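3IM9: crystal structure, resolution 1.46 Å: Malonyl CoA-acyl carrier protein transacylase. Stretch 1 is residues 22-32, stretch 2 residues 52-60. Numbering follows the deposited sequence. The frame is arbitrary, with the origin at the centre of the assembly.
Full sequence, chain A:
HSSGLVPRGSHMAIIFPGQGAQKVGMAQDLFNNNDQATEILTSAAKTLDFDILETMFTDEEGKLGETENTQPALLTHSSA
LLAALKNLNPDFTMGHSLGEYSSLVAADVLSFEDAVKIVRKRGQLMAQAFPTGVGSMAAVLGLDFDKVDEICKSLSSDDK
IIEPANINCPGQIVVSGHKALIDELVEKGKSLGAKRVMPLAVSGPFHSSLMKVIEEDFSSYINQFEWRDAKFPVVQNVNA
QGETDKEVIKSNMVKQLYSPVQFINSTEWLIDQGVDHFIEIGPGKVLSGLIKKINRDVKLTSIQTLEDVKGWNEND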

ATOM      1  N   GLN A  22      -2.487   9.654  -2.447  1.00 11.31           N
ATOM      2  CA  GLN A  22      -3.729  10.265  -2.953  1.00  9.85           C
ATOM      3  C   GLN A  22      -3.486  11.750  -3.313  1.00 11.42           C
ATOM      4  O   GLN A  22      -2.582  12.405  -2.717  1.00 11.61           O
ATOM      5  CB  GLN A  22      -4.850  10.136  -1.900  1.00 11.27           C
ATOM      6  CG  GLN A  22      -4.688  10.982  -0.596  1.00 13.28           C
ATOM      7  CD  GLN A  22      -3.758  10.397   0.407  1.00 10.51           C
ATOM      8  OE1 GLN A  22      -3.166   9.326   0.277  1.00 10.85           O
ATOM      9  NE2 GLN A  22      -3.593  11.191   1.472  1.00 12.96           N
ATOM     10  N   LYS A  23      -4.389  12.293  -4.111  1.00 10.87           N
ATOM     11  CA  LYS A  23      -4.390  13.722  -4.414  1.00 11.83           C
ATOM     12  C   LYS A  23      -5.748  14.105  -4.874  1.00 12.29           C
ATOM     13  O   LYS A  23      -6.360  13.305  -5.617  1.00 12.46           O
ATOM     14  CB  LYS A  23      -3.346  14.099  -5.478  1.00 14.04           C
ATOM     15  CG  LYS A  23      -3.464  13.374  -6.798  1.00 21.40           C
ATOM     16  CD  LYS A  23      -2.304  13.981  -7.713  1.00 32.74           C
ATOM     17  CE  LYS A  23      -2.590  13.798  -9.204  1.00 40.98           C
ATOM     18  NZ  LYS A  23      -3.933  14.409  -9.629  1.00 46.26           N
ATOM     19  N   VAL A  24      -6.223  15.296  -4.441  1.00 11.18           N
ATOM     20  CA  VAL A  24      -7.475  15.784  -4.950  1.00 12.74           C
ATOM     21  C   VAL A  24      -7.364  15.953  -6.460  1.00 13.35           C
ATOM     22  O   VAL A  24      -6.386  16.489  -7.021  1.00 14.61           O
ATOM     23  CB  VAL A  24      -7.929  17.084  -4.295  1.00 13.74           C
ATOM     24  CG1 VAL A  24      -9.310  17.466  -4.892  1.00 16.35           C
ATOM     25  CG2 VAL A  24      -7.948  16.889  -2.780  1.00 15.27           C
ATOM     26  N   GLY A  25      -8.350  15.381  -7.154  1.00 10.70           N
ATOM     27  CA  GLY A  25      -8.404  15.392  -8.619  1.00 11.19           C
ATOM     28  C   GLY A  25      -8.118  13.991  -9.178  1.00 14.81           C
ATOM     29  O   GLY A  25      -8.276  13.748 -10.385  1.00 14.38           O
ATOM     30  N   MET A  26      -7.684  13.063  -8.325  1.00 10.88           N
ATOM     31  CA  MET A  26      -7.303  11.717  -8.779  1.00 10.76           C
ATOM     32  C   MET A  26      -8.445  11.032  -9.527  1.00 10.51           C
ATOM     33  O   MET A  26      -9.596  10.956  -9.027  1.00 11.43           O
ATOM     34  CB  MET A  26      -6.816  10.860  -7.611  1.00  9.71           C
ATOM     35  CG  MET A  26      -7.882  10.704  -6.500  1.00 10.40           C
ATOM     36  SD  MET A  26      -7.189   9.988  -4.953  1.00 10.39           S
ATOM     37  CE  MET A  26      -6.962   8.239  -5.456  1.00  9.92           C
ATOM     38  N   ALA A  27      -8.085  10.556 -10.743  1.00 11.42           N
ATOM     39  CA  ALA A  27      -8.998   9.820 -11.653  1.00 10.54           C
ATOM     40  C   ALA A  27      -9.986  10.731 -12.374  1.00 11.26           C
ATOM     41  O   ALA A  27     -10.801  10.175 -13.150  1.00 12.50           O
ATOM     42  CB  ALA A  27      -9.702   8.602 -10.916  1.00 13.41           C
ATOM     43  N   GLN A  28      -9.929  12.042 -12.142  1.00 12.34           N
ATOM     44  CA  GLN A  28     -10.971  12.887 -12.782  1.00 13.27           C
ATOM     45  C   GLN A  28     -10.820  12.836 -14.326  1.00 16.11           C
ATOM     46  O   GLN A  28     -11.821  12.954 -15.016  1.00 17.68           O
ATOM     47  CB  GLN A  28     -10.958  14.280 -12.166  1.00 16.75           C
ATOM     48  CG  GLN A  28      -9.845  15.036 -12.687  1.00 14.61           C
ATOM     49  CD  GLN A  28      -9.762  16.362 -11.967  1.00 29.62           C
ATOM     50  OE1 GLN A  28      -8.673  16.941 -11.931  1.00 29.92           O
ATOM     51  NE2 GLN A  28     -10.889  16.798 -11.272  1.00 31.61           N
ATOM     52  N   ASP A  29      -9.620  12.567 -14.807  1.00 13.39           N
ATOM     53  CA  ASP A  29      -9.393  12.471 -16.212  1.00 13.88           C
ATOM     54  C   ASP A  29      -9.925  11.207 -16.821  1.00 15.37           C
ATOM     55  O   ASP A  29     -10.131  11.142 -18.085  1.00 16.19           O
ATOM     56  CB  ASP A  29      -7.921  12.682 -16.516  1.00 12.51           C
ATOM     57  CG  ASP A  29      -6.982  11.623 -15.835  1.00 12.73           C
ATOM     58  OD1 ASP A  29      -5.900  11.353 -16.413  1.00 14.44           O
ATOM     59  OD2 ASP A  29      -7.409  11.129 -14.764  1.00 15.23           O
ATOM     60  N   LEU A  30     -10.112  10.159 -16.033  1.00 13.09           N
ATOM     61  CA  LEU A  30     -10.637   8.893 -16.570  1.00 11.65           C
ATOM     62  C   LEU A  30     -12.153   8.923 -16.753  1.00 12.80           C
ATOM     63  O   LEU A  30     -12.684   8.246 -17.630  1.00 12.94           O
ATOM     64  CB  LEU A  30     -10.232   7.749 -15.577  1.00 13.43           C
ATOM     65  CG  LEU A  30      -8.718   7.519 -15.428  1.00 13.62           C
ATOM     66  CD1 LEU A  30      -8.559   6.549 -14.249  1.00 11.09           C
ATOM     67  CD2 LEU A  30      -8.106   6.945 -16.692  1.00 14.13           C
ATOM     68  N   PHE A  31     -12.836   9.582 -15.810  1.00 11.89           N
ATOM     69  CA  PHE A  31     -14.267   9.407 -15.667  1.00 12.01           C
ATOM     70  C   PHE A  31     -14.968   9.930 -16.958  1.00 13.53           C
ATOM     71  O   PHE A  31     -14.804  11.127 -17.350  1.00 14.34           O
ATOM     72  CB  PHE A  31     -14.786  10.121 -14.404  1.00 11.01           C
ATOM     73  CG  PHE A  31     -16.150   9.832 -14.082  1.00 12.34           C
ATOM     74  CD1 PHE A  31     -17.076  10.853 -13.857  1.00 13.98           C
ATOM     75  CD2 PHE A  31     -16.570   8.471 -13.890  1.00 14.30           C
ATOM     76  CE1 PHE A  31     -18.433  10.472 -13.473  1.00 15.66           C
ATOM     77  CE2 PHE A  31     -17.849   8.132 -13.490  1.00 12.41           C
ATOM     78  CZ  PHE A  31     -18.803   9.143 -13.268  1.00 14.58           C
ATOM     79  N   ASN A  32     -15.782   9.021 -17.514  1.00 12.66           N
ATOM     80  CA  ASN A  32     -16.498   9.306 -18.808  1.00 14.82           C
ATOM     81  C   ASN A  32     -15.610   9.542 -19.975  1.00 17.00           C
ATOM     82  O   ASN A  32     -16.109  10.052 -20.986  1.00 18.29           O
ATOM     83  CB  ASN A  32     -17.482  10.479 -18.650  1.00 14.57           C
ATOM     84  CG  ASN A  32     -18.630  10.124 -17.650  1.00 15.39           C
ATOM     85  OD1 ASN A  32     -19.115   8.983 -17.669  1.00 19.38           O
ATOM     86  ND2 ASN A  32     -19.018  11.040 -16.776  1.00 16.25           N
ATOM     87  N   ILE A  52     -17.943   8.917  -3.068  1.00 10.70           N
ATOM     88  CA  ILE A  52     -16.493   8.628  -3.327  1.00 11.54           C
ATOM     89  C   ILE A  52     -15.930   9.440  -4.487  1.00 11.10           C
ATOM     90  O   ILE A  52     -14.823   9.942  -4.432  1.00 10.91           O
ATOM     91  CB  ILE A  52     -16.255   7.083  -3.580  1.00 11.21           C
ATOM     92  CG1 ILE A  52     -14.755   6.788  -3.811  1.00 14.30           C
ATOM     93  CG2 ILE A  52     -17.262   6.584  -4.664  1.00 14.95           C
ATOM     94  CD1 ILE A  52     -13.930   6.993  -2.615  1.00 22.07           C
ATOM     95  N   LEU A  53     -16.737   9.602  -5.544  1.00 10.37           N
ATOM     96  CA  LEU A  53     -16.183  10.345  -6.653  1.00  9.79           C
ATOM     97  C   LEU A  53     -15.987  11.857  -6.362  1.00 10.83           C
ATOM     98  O   LEU A  53     -14.980  12.427  -6.777  1.00 11.23           O
ATOM     99  CB  LEU A  53     -17.006  10.133  -7.982  1.00 10.73           C
ATOM    100  CG  LEU A  53     -17.212   8.644  -8.340  1.00 10.06           C
ATOM    101  CD1 LEU A  53     -17.933   8.573  -9.700  1.00 12.13           C
ATOM    102  CD2 LEU A  53     -15.872   7.917  -8.469  1.00 12.04           C
ATOM    103  N   GLU A  54     -16.927  12.440  -5.611  1.00 10.24           N
ATOM    104  CA  GLU A  54     -16.752  13.860  -5.209  1.00 11.24           C
ATOM    105  C   GLU A  54     -15.499  13.956  -4.339  1.00 13.06           C
ATOM    106  O   GLU A  54     -14.649  14.808  -4.539  1.00 11.12           O
ATOM    107  CB  GLU A  54     -17.971  14.303  -4.444  1.00 10.55           C
ATOM    108  CG  GLU A  54     -17.855  15.856  -4.134  1.00 12.87           C
ATOM    109  CD  GLU A  54     -16.868  16.285  -3.097  1.00 13.25           C
ATOM    110  OE1 GLU A  54     -16.726  15.569  -2.096  1.00 15.03           O
ATOM    111  OE2 GLU A  54     -16.290  17.369  -3.306  1.00 15.50           O
ATOM    112  N   THR A  55     -15.346  12.935  -3.493  1.00 12.00           N
ATOM    113  CA  THR A  55     -14.215  12.951  -2.538  1.00 12.00           C
ATOM    114  C   THR A  55     -12.886  12.847  -3.283  1.00 10.89           C
ATOM    115  O   THR A  55     -11.910  13.571  -2.953  1.00 11.51           O
ATOM    116  CB  THR A  55     -14.369  11.870  -1.492  1.00 11.93           C
ATOM    117  OG1 THR A  55     -15.578  12.092  -0.780  1.00 12.43           O
ATOM    118  CG2 THR A  55     -13.209  11.936  -0.416  1.00 13.73           C
ATOM    119  N   MET A  56     -12.858  12.019  -4.354  1.00 10.85           N
ATOM    120  CA  MET A  56     -11.668  11.881  -5.181  1.00  9.67           C
ATOM    121  C   MET A  56     -11.390  13.166  -6.037  1.00  9.93           C
ATOM    122  O   MET A  56     -10.244  13.631  -6.190  1.00 10.83           O
ATOM    123  CB  MET A  56     -11.794  10.694  -6.145  1.00  9.38           C
ATOM    124  CG  MET A  56     -11.720   9.373  -5.318  1.00 10.25           C
ATOM    125  SD  MET A  56     -12.174   7.957  -6.313  1.00 10.43           S
ATOM    126  CE  MET A  56     -10.753   7.840  -7.447  1.00 10.80           C
ATOM    127  N   PHE A  57     -12.431  13.703  -6.654  1.00 10.57           N
ATOM    128  CA  PHE A  57     -12.213  14.718  -7.677  1.00 11.81           C
ATOM    129  C   PHE A  57     -12.154  16.146  -7.160  1.00 12.57           C
ATOM    130  O   PHE A  57     -11.371  16.902  -7.798  1.00 14.07           O
ATOM    131  CB  PHE A  57     -13.368  14.684  -8.740  1.00 11.59           C
ATOM    132  CG  PHE A  57     -13.554  13.348  -9.460  1.00 10.95           C
ATOM    133  CD1 PHE A  57     -12.582  12.319  -9.520  1.00 10.57           C
ATOM    134  CD2 PHE A  57     -14.796  13.155 -10.163  1.00 11.67           C
ATOM    135  CE1 PHE A  57     -12.828  11.078 -10.201  1.00 10.31           C
ATOM    136  CE2 PHE A  57     -14.988  11.949 -10.839  1.00 10.24           C
ATOM    137  CZ  PHE A  57     -14.034  10.922 -10.897  1.00 12.04           C
ATOM    138  N   THR A  58     -12.942  16.524  -6.156  1.00 11.47           N
ATOM    139  CA  THR A  58     -12.959  17.899  -5.706  1.00 12.70           C
ATOM    140  C   THR A  58     -12.804  17.988  -4.160  1.00 13.36           C
ATOM    141  O   THR A  58     -12.314  19.028  -3.678  1.00 14.87           O
ATOM    142  CB  THR A  58     -14.240  18.629  -6.149  1.00 14.02           C
ATOM    143  OG1 THR A  58     -15.381  17.836  -5.908  1.00 15.40           O
ATOM    144  CG2 THR A  58     -14.217  18.777  -7.664  1.00 15.48           C
ATOM    145  N   ASP A  59     -13.210  16.966  -3.395  1.00 13.46           N
ATOM    146  CA  ASP A  59     -13.071  16.866  -1.940  1.00 14.09           C
ATOM    147  C   ASP A  59     -13.477  18.162  -1.219  1.00 15.88           C
ATOM    148  O   ASP A  59     -12.689  18.736  -0.452  1.00 13.97           O
ATOM    149  CB  ASP A  59     -11.684  16.486  -1.561  1.00 13.48           C
ATOM    150  CG  ASP A  59     -11.621  16.003  -0.123  1.00 10.09           C
ATOM    151  OD1 ASP A  59     -10.470  16.013   0.431  1.00 13.41           O
ATOM    152  OD2 ASP A  59     -12.664  15.592   0.419  1.00 11.04           O
ATOM    153  N   GLU A  60     -14.723  18.536  -1.405  1.00 15.12           N
ATOM    154  CA  GLU A  60     -15.129  19.821  -0.801  1.00 17.40           C
ATOM    155  C   GLU A  60     -15.160  19.699   0.755  1.00 18.11           C
ATOM    156  O   GLU A  60     -15.095  20.767   1.415  1.00 18.30           O
ATOM    157  CB  GLU A  60     -16.487  20.228  -1.333  1.00 18.41           C
ATOM    158  CG  GLU A  60     -17.565  19.309  -0.831  1.00 23.99           C
ATOM    159  CD  GLU A  60     -19.064  19.760  -1.100  1.00 33.10           C
ATOM    160  OE1 GLU A  60     -19.317  20.950  -1.453  1.00 35.35           O
ATOM    161  OE2 GLU A  60     -19.954  18.889  -0.917  1.00 34.57           O
TER

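A looped segment wraps over the C-terminal end of a helix, held by a backbone hydrogen bond and by a mostly apolar cluster centred on F57. Residues 52-57 are helical, and T58 is the first to leave helical phi/psi, so the carbonyl of M56 lies near the end. G25 N donates to M56 O at 2.8 Å, with an N-H...O angle of 159°.

The loop reaches this position through two overlapping type II turns, K23 to M26 and G25 to Q28, closed by M26 N to K23 O and Q28 N to G25 O, each 3.0 Å. G25 adopts phi/psi of 109/-10, where a CB would be jammed against the preceding carbonyl oxygen and crowded by Q28 OE1; glycine avoids both. Its bare CA comes 3.4 Å from F57 O in a CA-H...O contact.

F57 gives up the most surface of any residue here. Its CB points away overall, yet the ring end comes nearer the loop. Q28 CA sits over one face, 3.9 Å from the ring centroid, while M26 O approaches the edge, 3.3 Å from F57 CD1, where the ring's partly positive hydrogens suit a carbonyl oxygen. F31 extends the cluster: its CB lies 3.7 Å from F57 CZ, the two rings meet obliquely, and L53 CD1 covers one face of the F31 ring at 4.1 Å from its centroid.

Beside this cluster, flexible M56 follows the loop, its CB 3.9 Å from M26 CG and its CE 3.7 Å from A27 CB; the small alanine still touches F57, CB to CE1 at 4.1 Å. V24, whose branched side chain can reach two neighbours, puts CG1 3.6 Å from T58 O and CG2 4.0 Å from D59 CB. Within the second stretch, E54 OE2 accepts from T58 OG1 (2.8 Å) and E60 N (2.7 Å).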